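Local coordinates for C381 turret protein (Sulfolobus turreted icosahedral virus, PDB 4IND), which probably forms the turrets of the virus particle, each chain folding into a row of three jelly-roll domains and five copies assembling together, at residues 271-276 against 366-371; 282-287 against 353-358; 296-301 against 372-377; 300-305 against 342-347; 316-321 against 347-352. All coordinates share one frame; numbering follows the deposited sequence.

Contact 1. Residues 271-276 against 366-371; sequences FVTQSV and TITLIL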
# COMPACT_ATOMS: atom_id res chain seq x y z
N PHE A 271 15.08 -16.60 25.30
CA PHE A 271 14.58 -17.59 26.23
C PHE A 271 15.15 -17.17 27.58
O PHE A 271 16.37 -17.08 27.74
CB PHE A 271 15.13 -18.96 25.82
CG PHE A 271 14.74 -20.08 26.74
CD1 PHE A 271 13.79 -21.02 26.33
CD2 PHE A 271 15.34 -20.24 27.98
CE1 PHE A 271 13.44 -22.09 27.16
CE2 PHE A 271 14.99 -21.31 28.83
CZ PHE A 271 14.04 -22.24 28.41
N VAL A 272 14.28 -16.92 28.54
CA VAL A 272 14.73 -16.44 29.84
C VAL A 272 14.11 -17.27 30.95
O VAL A 272 13.04 -17.87 30.79
CB VAL A 272 14.45 -14.93 30.04
CG1 VAL A 272 12.96 -14.66 30.12
CG2 VAL A 272 15.14 -14.43 31.29
N THR A 273 14.79 -17.31 32.08
CA THR A 273 14.35 -18.13 33.19
C THR A 273 14.37 -17.29 34.47
O THR A 273 15.22 -16.41 34.63
CB THR A 273 15.26 -19.37 33.36
OG1 THR A 273 14.61 -20.31 34.22
CG2 THR A 273 16.59 -18.98 33.96
N GLN A 274 13.44 -17.57 35.36
CA GLN A 274 13.34 -16.81 36.60
C GLN A 274 12.79 -17.70 37.69
O GLN A 274 11.73 -18.29 37.53
CB GLN A 274 12.43 -15.60 36.39
CG GLN A 274 12.16 -14.79 37.64
CD GLN A 274 13.39 -14.07 38.14
OE1 GLN A 274 14.12 -13.45 37.36
NE2 GLN A 274 13.65 -14.16 39.44
N SER A 275 13.51 -17.80 38.80
CA SER A 275 13.03 -18.57 39.94
C SER A 275 12.37 -17.69 40.98
O SER A 275 12.72 -16.52 41.14
CB SER A 275 14.17 -19.36 40.58
OG SER A 275 14.50 -20.48 39.78
N VAL A 276 11.39 -18.26 41.67
CA VAL A 276 10.68 -17.56 42.73
C VAL A 276 10.49 -18.52 43.88
O VAL A 276 10.02 -19.64 43.70
CB VAL A 276 9.32 -17.05 42.26
CG1 VAL A 276 8.55 -16.46 43.43
CG2 VAL A 276 9.50 -16.01 41.17
N THR A 366 10.06 -23.63 45.61
CA THR A 366 10.69 -22.84 44.56
C THR A 366 10.18 -23.27 43.20
O THR A 366 10.28 -24.44 42.83
CB THR A 366 12.24 -22.95 44.60
OG1 THR A 366 12.74 -22.37 45.81
CG2 THR A 366 12.85 -22.23 43.41
N ILE A 367 9.61 -22.33 42.47
CA ILE A 367 9.15 -22.58 41.11
C ILE A 367 10.01 -21.81 40.14
O ILE A 367 10.60 -20.79 40.49
CB ILE A 367 7.70 -22.15 40.94
CG1 ILE A 367 7.56 -20.67 41.27
CG2 ILE A 367 6.78 -22.97 41.84
CD1 ILE A 367 6.16 -20.13 41.04
N THR A 368 10.09 -22.30 38.91
CA THR A 368 10.91 -21.66 37.91
C THR A 368 10.09 -21.40 36.67
O THR A 368 9.51 -22.32 36.10
CB THR A 368 12.13 -22.53 37.56
OG1 THR A 368 12.94 -22.68 38.73
CG2 THR A 368 12.96 -21.87 36.45
N LEU A 369 10.05 -20.13 36.27
CA LEU A 369 9.35 -19.70 35.08
C LEU A 369 10.36 -19.66 33.94
O LEU A 369 11.46 -19.17 34.09
CB LEU A 369 8.78 -18.29 35.29
CG LEU A 369 8.21 -17.59 34.07
CD1 LEU A 369 6.96 -18.30 33.61
CD2 LEU A 369 7.92 -16.11 34.35
N ILE A 370 9.98 -20.22 32.80
CA ILE A 370 10.73 -19.97 31.58
C ILE A 370 9.80 -19.25 30.61
O ILE A 370 8.58 -19.46 30.61
CB ILE A 370 11.30 -21.25 30.95
CG1 ILE A 370 10.19 -22.12 30.38
CG2 ILE A 370 12.12 -22.04 31.95
CD1 ILE A 370 10.68 -23.50 29.99
N LEU A 371 10.39 -18.38 29.81
CA LEU A 371 9.63 -17.50 28.95
C LEU A 371 10.43 -17.29 27.67
O LEU A 371 11.65 -17.11 27.71
CB LEU A 371 9.37 -16.19 29.68
CG LEU A 371 8.70 -15.05 28.92
CD1 LEU A 371 7.30 -15.45 28.49
CD2 LEU A 371 8.67 -13.79 29.77

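Contact 2. Residues 282-287 against 353-358; sequences QVTQSI and QLVANG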
# COMPACT_ATOMS: atom_id res chain seq x y z
N GLN A 282 2.10 -14.01 49.31
CA GLN A 282 2.05 -13.69 47.90
C GLN A 282 3.30 -12.92 47.49
O GLN A 282 3.76 -12.02 48.20
CB GLN A 282 0.80 -12.87 47.57
CG GLN A 282 0.63 -12.60 46.09
CD GLN A 282 -0.51 -11.67 45.80
OE1 GLN A 282 -0.43 -10.47 46.04
NE2 GLN A 282 -1.60 -12.22 45.27
N VAL A 283 3.86 -13.28 46.34
CA VAL A 283 5.01 -12.59 45.79
C VAL A 283 4.65 -12.07 44.41
O VAL A 283 4.07 -12.80 43.61
CB VAL A 283 6.22 -13.52 45.66
CG1 VAL A 283 7.32 -12.85 44.87
CG2 VAL A 283 6.71 -13.93 47.04
N THR A 284 4.97 -10.81 44.15
CA THR A 284 4.84 -10.25 42.81
C THR A 284 6.24 -9.99 42.27
O THR A 284 6.95 -9.10 42.75
CB THR A 284 4.01 -8.95 42.80
OG1 THR A 284 2.67 -9.24 43.22
CG2 THR A 284 3.98 -8.36 41.42
N GLN A 285 6.64 -10.79 41.29
CA GLN A 285 7.99 -10.73 40.76
C GLN A 285 8.01 -10.13 39.37
O GLN A 285 7.39 -10.67 38.45
CB GLN A 285 8.59 -12.13 40.72
CG GLN A 285 9.91 -12.22 40.00
CD GLN A 285 11.04 -11.61 40.78
OE1 GLN A 285 11.32 -12.02 41.91
NE2 GLN A 285 11.69 -10.61 40.20
N SER A 286 8.71 -9.01 39.20
CA SER A 286 8.85 -8.43 37.87
C SER A 286 9.74 -9.33 37.04
O SER A 286 10.77 -9.81 37.52
CB SER A 286 9.46 -7.03 37.95
OG SER A 286 9.71 -6.52 36.64
N ILE A 287 9.34 -9.58 35.80
CA ILE A 287 10.15 -10.39 34.90
C ILE A 287 10.85 -9.48 33.92
O ILE A 287 12.05 -9.60 33.68
CB ILE A 287 9.29 -11.39 34.11
CG1 ILE A 287 8.47 -12.26 35.06
CG2 ILE A 287 10.16 -12.24 33.20
CD1 ILE A 287 9.30 -12.93 36.11
N GLN A 353 4.95 -9.54 34.72
CA GLN A 353 5.25 -9.95 36.09
C GLN A 353 4.61 -11.31 36.40
O GLN A 353 3.65 -11.73 35.75
CB GLN A 353 4.78 -8.90 37.11
CG GLN A 353 3.27 -8.73 37.16
CD GLN A 353 2.83 -7.59 38.08
OE1 GLN A 353 3.61 -6.67 38.36
NE2 GLN A 353 1.58 -7.66 38.55
N LEU A 354 5.18 -12.01 37.37
CA LEU A 354 4.61 -13.26 37.86
C LEU A 354 4.09 -13.04 39.27
O LEU A 354 4.81 -12.56 40.16
CB LEU A 354 5.67 -14.36 37.89
CG LEU A 354 5.16 -15.75 38.28
CD1 LEU A 354 4.29 -16.33 37.18
CD2 LEU A 354 6.33 -16.67 38.57
N VAL A 355 2.83 -13.38 39.48
CA VAL A 355 2.23 -13.27 40.80
C VAL A 355 2.00 -14.69 41.29
O VAL A 355 1.35 -15.48 40.63
CB VAL A 355 0.91 -12.48 40.77
CG1 VAL A 355 0.32 -12.38 42.17
CG2 VAL A 355 1.14 -11.09 40.19
N ALA A 356 2.56 -15.02 42.45
CA ALA A 356 2.51 -16.38 42.93
C ALA A 356 2.33 -16.40 44.43
O ALA A 356 2.66 -15.44 45.13
CB ALA A 356 3.78 -17.14 42.53
N ASN A 357 1.80 -17.51 44.93
CA ASN A 357 1.61 -17.69 46.36
C ASN A 357 1.62 -19.17 46.69
O ASN A 357 1.29 -20.01 45.84
CB ASN A 357 0.30 -17.04 46.81
CG ASN A 357 0.23 -16.83 48.31
OD1 ASN A 357 1.14 -17.22 49.05
ND2 ASN A 357 -0.84 -16.20 48.77
N GLY A 358 2.01 -19.50 47.92
CA GLY A 358 2.11 -20.88 48.33
C GLY A 358 3.26 -21.11 49.29
O GLY A 358 3.91 -20.16 49.74

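Contact 3. Residues 296-301 against 372-377; sequences HLRLKY and VYEQIA. With 2HP (dihydrogenphosphate ion), chain B.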
# COMPACT_ATOMS: atom_id res chain seq x y z
N HIS A 296 8.88 -2.59 22.75
CA HIS A 296 7.84 -3.33 23.45
C HIS A 296 8.10 -4.83 23.33
O HIS A 296 9.12 -5.24 22.77
CB HIS A 296 6.44 -2.95 22.95
CG HIS A 296 6.20 -3.25 21.51
ND1 HIS A 296 6.59 -2.39 20.49
CD2 HIS A 296 5.58 -4.29 20.90
CE1 HIS A 296 6.24 -2.90 19.33
NE2 HIS A 296 5.62 -4.05 19.55
N LEU A 297 7.19 -5.64 23.85
CA LEU A 297 7.39 -7.08 23.92
C LEU A 297 6.32 -7.88 23.19
O LEU A 297 5.23 -7.38 22.91
CB LEU A 297 7.41 -7.53 25.39
CG LEU A 297 8.38 -6.75 26.28
CD1 LEU A 297 8.13 -7.06 27.76
CD2 LEU A 297 9.80 -7.08 25.90
N ARG A 298 6.65 -9.13 22.90
CA ARG A 298 5.67 -10.08 22.40
C ARG A 298 6.01 -11.44 23.03
O ARG A 298 7.14 -11.91 22.91
CB ARG A 298 5.76 -10.17 20.88
CG ARG A 298 4.76 -11.10 20.27
CD ARG A 298 4.73 -10.96 18.77
NE ARG A 298 3.59 -11.68 18.23
CZ ARG A 298 3.21 -11.63 16.96
NH1 ARG A 298 3.88 -10.88 16.10
NH2 ARG A 298 2.15 -12.32 16.56
N LEU A 299 5.06 -12.04 23.73
CA LEU A 299 5.33 -13.30 24.44
C LEU A 299 4.88 -14.45 23.58
O LEU A 299 3.78 -14.43 23.04
CB LEU A 299 4.58 -13.37 25.77
CG LEU A 299 4.67 -12.16 26.70
CD1 LEU A 299 4.03 -12.49 28.04
CD2 LEU A 299 6.11 -11.73 26.88
N LYS A 300 5.74 -15.47 23.45
CA LYS A 300 5.45 -16.58 22.55
C LYS A 300 5.16 -17.88 23.30
O LYS A 300 4.38 -18.71 22.84
CB LYS A 300 6.63 -16.80 21.59
CG LYS A 300 7.05 -15.56 20.83
CD LYS A 300 5.91 -15.00 20.01
CE LYS A 300 5.58 -15.89 18.83
NZ LYS A 300 4.62 -15.23 17.89
N TYR A 301 5.78 -18.05 24.45
CA TYR A 301 5.71 -19.31 25.18
C TYR A 301 6.12 -19.11 26.63
O TYR A 301 7.05 -18.36 26.93
CB TYR A 301 6.64 -20.33 24.54
CG TYR A 301 6.69 -21.67 25.27
CD1 TYR A 301 5.69 -22.61 25.08
CD2 TYR A 301 7.75 -22.00 26.10
CE1 TYR A 301 5.73 -23.86 25.73
CE2 TYR A 301 7.82 -23.22 26.76
CZ TYR A 301 6.80 -24.15 26.58
OH TYR A 301 6.85 -25.37 27.22
N VAL A 372 9.75 -17.37 26.53
CA VAL A 372 10.33 -16.96 25.26
C VAL A 372 9.58 -15.73 24.82
O VAL A 372 8.35 -15.74 24.75
CB VAL A 372 10.20 -18.05 24.19
CG1 VAL A 372 10.71 -17.51 22.86
CG2 VAL A 372 10.99 -19.29 24.61
N TYR A 373 10.31 -14.66 24.51
CA TYR A 373 9.67 -13.41 24.10
C TYR A 373 10.53 -12.70 23.08
O TYR A 373 11.75 -12.96 22.99
CB TYR A 373 9.48 -12.49 25.31
CG TYR A 373 10.76 -11.90 25.83
CD1 TYR A 373 11.22 -10.67 25.37
CD2 TYR A 373 11.53 -12.56 26.79
CE1 TYR A 373 12.40 -10.12 25.85
CE2 TYR A 373 12.71 -12.02 27.27
CZ TYR A 373 13.14 -10.81 26.79
OH TYR A 373 14.30 -10.26 27.25
N GLU A 374 9.91 -11.82 22.31
CA GLU A 374 10.64 -10.97 21.40
C GLU A 374 10.61 -9.56 21.96
O GLU A 374 9.61 -9.15 22.56
CB GLU A 374 9.97 -10.95 20.01
CG GLU A 374 9.83 -12.30 19.33
CD GLU A 374 9.07 -12.20 18.00
OE1 GLU A 374 9.22 -13.11 17.15
OE2 GLU A 374 8.32 -11.22 17.80
N GLN A 375 11.70 -8.83 21.79
CA GLN A 375 11.68 -7.38 22.04
C GLN A 375 11.62 -6.69 20.69
O GLN A 375 12.45 -6.95 19.81
CB GLN A 375 12.93 -6.95 22.81
CG GLN A 375 13.02 -5.44 23.03
CD GLN A 375 14.06 -5.08 24.07
OE1 GLN A 375 14.85 -5.92 24.49
NE2 GLN A 375 14.05 -3.82 24.49
N ILE A 376 10.63 -5.82 20.52
CA ILE A 376 10.33 -5.24 19.23
C ILE A 376 10.47 -3.74 19.30
O ILE A 376 10.03 -3.12 20.28
CB ILE A 376 8.93 -5.65 18.80
CG1 ILE A 376 8.88 -7.19 18.67
CG2 ILE A 376 8.54 -4.95 17.50
CD1 ILE A 376 7.50 -7.77 18.56
N ALA A 377 11.08 -3.14 18.28
CA ALA A 377 11.24 -1.68 18.27
C ALA A 377 9.90 -0.99 18.29
O ALA A 377 8.96 -1.41 17.59
CB ALA A 377 12.06 -1.22 17.05
P 2HP B . 4.02 -5.12 16.90
O1 2HP B . 4.93 -6.04 17.64
O2 2HP B . 4.81 -3.84 16.84
O3 2HP B . 2.68 -4.95 17.69
O4 2HP B . 3.77 -5.60 15.44

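Contact 4. Residues 300-305 against 342-347; sequences KYASVS and PSWDIR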
# COMPACT_ATOMS: atom_id res chain seq x y z
N LYS A 300 5.74 -15.47 23.45
CA LYS A 300 5.45 -16.58 22.55
C LYS A 300 5.16 -17.88 23.30
O LYS A 300 4.38 -18.71 22.84
CB LYS A 300 6.63 -16.80 21.59
CG LYS A 300 7.05 -15.56 20.83
CD LYS A 300 5.91 -15.00 20.01
CE LYS A 300 5.58 -15.89 18.83
NZ LYS A 300 4.62 -15.23 17.89
N TYR A 301 5.78 -18.05 24.45
CA TYR A 301 5.71 -19.31 25.18
C TYR A 301 6.12 -19.11 26.63
O TYR A 301 7.05 -18.36 26.93
CB TYR A 301 6.64 -20.33 24.54
CG TYR A 301 6.69 -21.67 25.27
CD1 TYR A 301 5.69 -22.61 25.08
CD2 TYR A 301 7.75 -22.00 26.10
CE1 TYR A 301 5.73 -23.86 25.73
CE2 TYR A 301 7.82 -23.22 26.76
CZ TYR A 301 6.80 -24.15 26.58
OH TYR A 301 6.85 -25.37 27.22
N ALA A 302 5.42 -19.79 27.54
CA ALA A 302 5.77 -19.76 28.95
C ALA A 302 5.50 -21.10 29.61
O ALA A 302 4.55 -21.81 29.26
CB ALA A 302 5.04 -18.64 29.68
N SER A 303 6.34 -21.44 30.58
CA SER A 303 6.19 -22.70 31.29
C SER A 303 6.70 -22.53 32.71
O SER A 303 7.60 -21.73 32.97
CB SER A 303 7.00 -23.79 30.59
OG SER A 303 6.74 -25.05 31.15
N VAL A 304 6.09 -23.25 33.64
CA VAL A 304 6.55 -23.21 35.03
C VAL A 304 6.82 -24.63 35.50
O VAL A 304 5.98 -25.51 35.32
CB VAL A 304 5.52 -22.53 35.96
CG1 VAL A 304 5.97 -22.61 37.41
CG2 VAL A 304 5.32 -21.07 35.54
N SER A 305 8.00 -24.84 36.08
CA SER A 305 8.32 -26.13 36.67
C SER A 305 8.37 -25.97 38.17
O SER A 305 8.64 -24.87 38.69
CB SER A 305 9.66 -26.64 36.16
OG SER A 305 10.70 -25.73 36.45
N PRO A 342 -0.13 -23.81 21.97
CA PRO A 342 0.45 -23.33 20.71
C PRO A 342 -0.10 -21.97 20.24
O PRO A 342 0.66 -21.18 19.66
CB PRO A 342 0.08 -24.43 19.72
CG PRO A 342 0.00 -25.68 20.57
CD PRO A 342 -0.62 -25.20 21.86
N SER A 343 -1.37 -21.70 20.47
CA SER A 343 -1.98 -20.46 19.95
C SER A 343 -1.74 -19.23 20.84
O SER A 343 -2.12 -18.12 20.50
CB SER A 343 -3.47 -20.65 19.75
OG SER A 343 -4.10 -20.87 20.99
N TRP A 344 -1.10 -19.45 21.98
CA TRP A 344 -0.87 -18.38 22.95
C TRP A 344 0.20 -17.46 22.43
O TRP A 344 1.32 -17.89 22.13
CB TRP A 344 -0.41 -18.99 24.26
CG TRP A 344 -0.37 -18.08 25.47
CD1 TRP A 344 -1.42 -17.74 26.27
CD2 TRP A 344 0.80 -17.49 26.05
NE1 TRP A 344 -0.98 -16.94 27.30
CE2 TRP A 344 0.39 -16.79 27.20
CE3 TRP A 344 2.16 -17.48 25.71
CZ2 TRP A 344 1.28 -16.07 28.01
CZ3 TRP A 344 3.05 -16.78 26.51
CH2 TRP A 344 2.61 -16.08 27.65
N ASP A 345 -0.15 -16.18 22.34
CA ASP A 345 0.70 -15.17 21.74
C ASP A 345 0.23 -13.84 22.33
O ASP A 345 -0.92 -13.45 22.13
CB ASP A 345 0.52 -15.21 20.21
CG ASP A 345 1.30 -14.14 19.49
OD1 ASP A 345 2.47 -13.90 19.86
OD2 ASP A 345 0.76 -13.55 18.53
N ILE A 346 1.09 -13.18 23.10
CA ILE A 346 0.69 -11.94 23.76
C ILE A 346 1.40 -10.77 23.12
O ILE A 346 2.63 -10.65 23.23
CB ILE A 346 1.02 -11.97 25.27
CG1 ILE A 346 0.55 -13.26 25.91
CG2 ILE A 346 0.40 -10.76 25.98
CD1 ILE A 346 -0.96 -13.51 25.83
N ARG A 347 0.63 -9.90 22.46
CA ARG A 347 1.22 -8.76 21.77
C ARG A 347 0.94 -7.45 22.48
O ARG A 347 0.09 -7.38 23.37
CB ARG A 347 0.70 -8.68 20.34
CG ARG A 347 0.21 -10.00 19.79
CD ARG A 347 0.37 -10.07 18.28
NE ARG A 347 -0.17 -8.90 17.59
CZ ARG A 347 -1.44 -8.77 17.20
NH1 ARG A 347 -2.31 -9.74 17.45
NH2 ARG A 347 -1.83 -7.67 16.58

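Contact 5. Residues 316-321 against 347-352; sequences LQATNL and REINSI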
# COMPACT_ATOMS: atom_id res chain seq x y z
N LEU A 316 0.91 -15.50 35.32
CA LEU A 316 1.71 -14.58 34.53
C LEU A 316 0.80 -13.42 34.13
O LEU A 316 -0.32 -13.63 33.64
CB LEU A 316 2.25 -15.29 33.29
CG LEU A 316 3.31 -14.53 32.50
CD1 LEU A 316 4.52 -14.27 33.38
CD2 LEU A 316 3.68 -15.29 31.24
N GLN A 317 1.28 -12.19 34.34
CA GLN A 317 0.50 -11.00 34.02
C GLN A 317 1.31 -10.04 33.16
O GLN A 317 2.54 -9.99 33.25
CB GLN A 317 0.05 -10.30 35.30
CG GLN A 317 -0.58 -11.22 36.32
CD GLN A 317 -1.19 -10.46 37.46
OE1 GLN A 317 -0.62 -9.50 37.98
NE2 GLN A 317 -2.38 -10.88 37.87
N ALA A 318 0.61 -9.27 32.34
CA ALA A 318 1.27 -8.36 31.42
C ALA A 318 0.41 -7.14 31.23
O ALA A 318 -0.78 -7.17 31.52
CB ALA A 318 1.51 -9.04 30.09
N THR A 319 1.03 -6.06 30.76
CA THR A 319 0.26 -4.89 30.38
C THR A 319 1.06 -3.96 29.49
O THR A 319 2.29 -4.06 29.40
CB THR A 319 -0.24 -4.09 31.60
OG1 THR A 319 -1.18 -3.10 31.17
CG2 THR A 319 0.93 -3.39 32.29
N ASN A 320 0.34 -3.06 28.83
CA ASN A 320 0.94 -1.87 28.25
C ASN A 320 0.84 -0.75 29.28
O ASN A 320 -0.21 -0.12 29.43
CB ASN A 320 0.23 -1.48 26.95
CG ASN A 320 0.63 -0.10 26.47
OD1 ASN A 320 1.56 0.50 27.03
ND2 ASN A 320 -0.05 0.41 25.45
N LEU A 321 1.93 -0.52 30.01
CA LEU A 321 1.93 0.45 31.11
C LEU A 321 1.61 1.87 30.67
O LEU A 321 1.24 2.71 31.49
CB LEU A 321 3.27 0.43 31.84
CG LEU A 321 3.53 -0.80 32.71
CD1 LEU A 321 4.96 -0.77 33.25
CD2 LEU A 321 2.53 -0.84 33.87
N ARG A 347 0.63 -9.90 22.46
CA ARG A 347 1.22 -8.76 21.77
C ARG A 347 0.94 -7.45 22.48
O ARG A 347 0.09 -7.38 23.37
CB ARG A 347 0.70 -8.68 20.34
CG ARG A 347 0.21 -10.00 19.79
CD ARG A 347 0.37 -10.07 18.28
NE ARG A 347 -0.17 -8.90 17.59
CZ ARG A 347 -1.44 -8.77 17.20
NH1 ARG A 347 -2.31 -9.74 17.45
NH2 ARG A 347 -1.83 -7.67 16.58
N GLU A 348 1.66 -6.42 22.06
CA GLU A 348 1.44 -5.05 22.51
C GLU A 348 1.43 -4.90 24.03
O GLU A 348 0.53 -4.33 24.60
CB GLU A 348 0.15 -4.48 21.90
CG GLU A 348 0.31 -4.12 20.44
CD GLU A 348 -0.64 -3.05 20.00
OE1 GLU A 348 -0.46 -1.88 20.43
OE2 GLU A 348 -1.57 -3.38 19.22
N ILE A 349 2.47 -5.43 24.67
CA ILE A 349 2.68 -5.22 26.09
C ILE A 349 4.11 -4.72 26.26
O ILE A 349 4.92 -4.85 25.34
CB ILE A 349 2.52 -6.53 26.86
CG1 ILE A 349 3.38 -7.60 26.20
CG2 ILE A 349 1.06 -6.96 26.85
CD1 ILE A 349 3.71 -8.77 27.07
N ASN A 350 4.43 -4.17 27.43
CA ASN A 350 5.81 -3.72 27.65
C ASN A 350 6.26 -4.01 29.07
O ASN A 350 7.34 -3.60 29.49
CB ASN A 350 5.98 -2.23 27.31
CG ASN A 350 5.00 -1.34 28.02
OD1 ASN A 350 4.43 -1.71 29.05
ND2 ASN A 350 4.77 -0.13 27.47
N SER A 351 5.43 -4.72 29.82
CA SER A 351 5.80 -5.13 31.17
C SER A 351 5.15 -6.46 31.54
O SER A 351 3.96 -6.66 31.28
CB SER A 351 5.44 -4.05 32.18
OG SER A 351 5.92 -4.39 33.46
N ILE A 352 5.95 -7.35 32.13
CA ILE A 352 5.52 -8.70 32.51
C ILE A 352 5.88 -8.96 33.97
O ILE A 352 6.98 -8.65 34.39
CB ILE A 352 6.28 -9.77 31.71
CG1 ILE A 352 6.22 -9.47 30.23
CG2 ILE A 352 5.73 -11.16 32.01
CD1 ILE A 352 4.84 -9.50 29.68

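Contact 1. Residues 271-276 against 366-371
Six backbone hydrogen bonds join strands 271-276 and 366-371, antiparallel neighbours in the BIDG sheet of the third jelly roll. Val272, Gln274 and Val276 face Leu371, Leu369 and Ile367 as hydrogen-bonded pairs; Val272 N meets Leu371 O nearly along its C=O axis (2.8 Å, 166° at the hydrogen). In the non-hydrogen-bonded pairs CA-H groups lean on carbonyls, as Thr273 CA does on Leu369 O at 3.2 Å.

The hydroxyls of Thr273, Ser275 and Thr368 share one face with Ile370. Ser275 OG and Thr368 OG1 are hydrogen-bonded tip to tip at 2.9 Å, each hydroxyl anti to its own carbonyl carbon. Thr273 OG1, anti to the backbone N (chi1 -165°), presses on the methyl Thr368 CG2 at 3.2 Å and bonds weakly to Leu369 O at 3.4 Å.

Apolar contact occurs on both faces. Phe271 CZ reaches across obliquely to Ile370 CB (3.9 Å), while on the other face Val272 CG1 lies alongside Leu371 CB (3.9 Å).

That second face looks onto the opposing sheet: Leu369 packs on Ile287 and Leu316, and Gln274 on Gln285. Strand 295-305 pairs with the far side of 365-377, and Phe271 stacks edge-to-face on Trp331 of a second subunit.

Contact 2. Residues 282-287 against 353-358
Gln282, Gln353 and Leu354 bury the most surface where strand 283-289 pairs antiparallel with 351-358, the C and H strands of the jelly roll's CHEF sheet. Gln282 stands just ahead of its strand. Its CG is anti to the backbone N (chi1 -175°) and the chain runs on extended, so it crosses Val355 obliquely and its amide nitrogen NE2 comes 3.6 Å from the methyl Val355 CG1. That amide reaches on over the neighbouring strand to Gln313, its hydrogen-bond partner. Gln282 CA leans on Ala356 O, and Asn357 lies beside it with ND2 3.9 Å from Gln282 CB.

Gln353 carries CG in the crowded position between N and the carbonyl carbon (chi1 66°), which swings its extended chain across the strand to Thr284. There the methyl Thr284 CG2 sits against the amide, 3.5 Å from Gln353 OE1, while NE2 is bonded to Gln317. Gln353 CB closes on Gln285 O at 3.4 Å.

Leu354 contributes mainly backbone. Gln285 N donates to Leu354 O (2.8 Å, 176° at the hydrogen) and Leu354 N returns a bond to Gln285 O, also 2.8 Å; Val283 and Ala356 form a second such pair. Leu354 CB meets Ile287 CD1 at 4.3 Å on the face turned to the opposing sheet.

Chemically the faces differ: Val283, Leu354, Ala356 and the bent Gln285 look, with Ile287, to the opposing sheet, whereas Thr284, Val355 and Gln353 share the outer face. The amides of Gln282 and Gln353 are tied to Gln313 and Gln317 of strand 311-319, so backbone bonds carry the polar link here.

Contact 3. Residues 296-301 against 372-377
A phosphate pocket lies at one end of this antiparallel pairing of jelly-roll strands 295-305 and 365-377, and a classic beta bulge lies at the other. His296 holds the dihydrogenphosphate: NE2 donates to its O1 in the plane of the ring (2.8 Å, 164° at the hydrogen) and more weakly to its O2. Lys231 binds the same ion. The ring is brought there by CG lying between N and the carbonyl carbon (chi1 62°). Ile376 covers one ring face in a CH-pi contact, with CB 4.0 Å from the centroid, and its CD1 stands 3.2 Å from phosphate O1. Because ND1 is bonded to Gly378 O, both nitrogens appear to donate, consistent with a positively charged imidazole beside the anion.

Farther along the same face Arg298 and Glu374 lie side by side, but their charged ends do not touch. The arginine chain is extended to Asp345, and its CD lies 3.7 Å from Glu374 OE2. That oxygen is buried without a polar partner; OE1 makes a long, weak ion pair with Arg347 of a second subunit, and the nearby positive groups probably keep the carboxylate ionised.

On the face toward the core, Tyr373 packs on two leucines of the partner strand: Leu297 CD2 approaches the ring obliquely at Tyr373 CD1 (3.9 Å), and Leu299 CD2 touches CB. At the bulge Lys300 and Tyr301 both face Val372, whose O accepts Lys300 N at 2.9 Å and Tyr301 N weakly at 3.5 Å.

Contact 4. Residues 300-305 against 342-347
Trp344 closes against strand 295-305 at the D-G edge of the jelly roll, just before the chain enters strand 346-349. From its CB, CG runs anti to the backbone N (chi1 -169°), and chi2 of 82° turns the indole so that its six-membered ring reaches the strand edge-on. Trp344 CE3 comes 3.8 Å from Lys300 O. Trp344 CZ3, next round the ring, meets Tyr301 N at 3.6 Å, with that nitrogen close to the indole plane. Trp344 CH2 ends 4.1 Å from the methyl Ala302 CB. On the five-membered side NE1 bonds to Val330 O, so the ring is fixed by a polar bond as well as by contact. Ile346 CG1 lies over one indole face, 3.6 Å above its plane, and Trp331 of the same chain meets the indole edge-to-face.

Asp345, next in sequence, carries the charged part of the contact. The Lys300 chain bends at chi2 and chi3 and lies alongside Asp345, pointing the same way. Asp345 OD2 is engaged by Arg298, so two positive groups share this carboxylate and would be expected to keep it ionised. Lys300 O is bonded to Ser343 OG of a second subunit, placing this edge at an interface of the five-chain assembly. In the salt bridge itself, Lys300 NZ stands 3.2 Å from Asp345 OD1 and approaches from well above the carboxylate plane, 65° out of it.

Contact 5. Residues 316-321 against 347-352
Two amide hydrogens grip Thr319 O: Asn350 N at 2.9 Å, almost straight (172° at the hydrogen), and Ser351 N at 3.2 Å, more bent. Both residues face Thr319, a classic beta bulge where the E and H strands of the jelly roll's CHEF sheet begin to pair. Thr319 N completes the link by donating to Ser351 O at 3.0 Å.

Asn350 adds a side-chain bond. Its CG lies in the crowded position between N and the carbonyl carbon (chi1 54°), which carries OD1 to Leu321 N at 2.9 Å; the N-H meets a lone pair in the plane of the amide carbonyl. The segment following strand 311-319 is thereby tied to the bulge. Leu321 CD1 packs tightly on Ser351 CB beside this bond, while Ser351 OG is bonded to Tyr327.

The opposite face is apolar and turned to the core, where Leu299 of strand 295-305 packs on Ile349 and Ile352. Ile349 CB lies against Thr319 O. Ala318 CB packs on Ile349, 3.9 Å from Ile349 CG2, and on the CD1 end of Ile352. At the far end Leu316 crosses Ile352 obliquely, its methyl CD1 3.6 Å from Ile352 CG2.

How the contacts relate
Contacts 1 and 3 lie in the BIDG sheet, contact 4 packs the loop leading to strand 346-349 on its strand 295-305, contact 2 lies in the CHEF sheet, and contact 5 includes the corner at Glu348 between the two sheets. Strand 365-377 serves contacts 1 and 3, whose centres are about 16 Å apart; strand 351-358 serves contacts 2 and 5. Across the sandwich Ile287 CD1 packs 3.9 Å from Leu369 CD2, joining contacts 1 and 2, and Leu316 CD2 packs 3.8 Å from Trp344 CH2, joining contacts 4 and 5. Arg298 NH2 bridges contacts 3 and 4 at 2.7 Å from Asp345 OD2. Between nearest atoms, the side chain of Glu348 is about 4 Å from the bound dihydrogenphosphate.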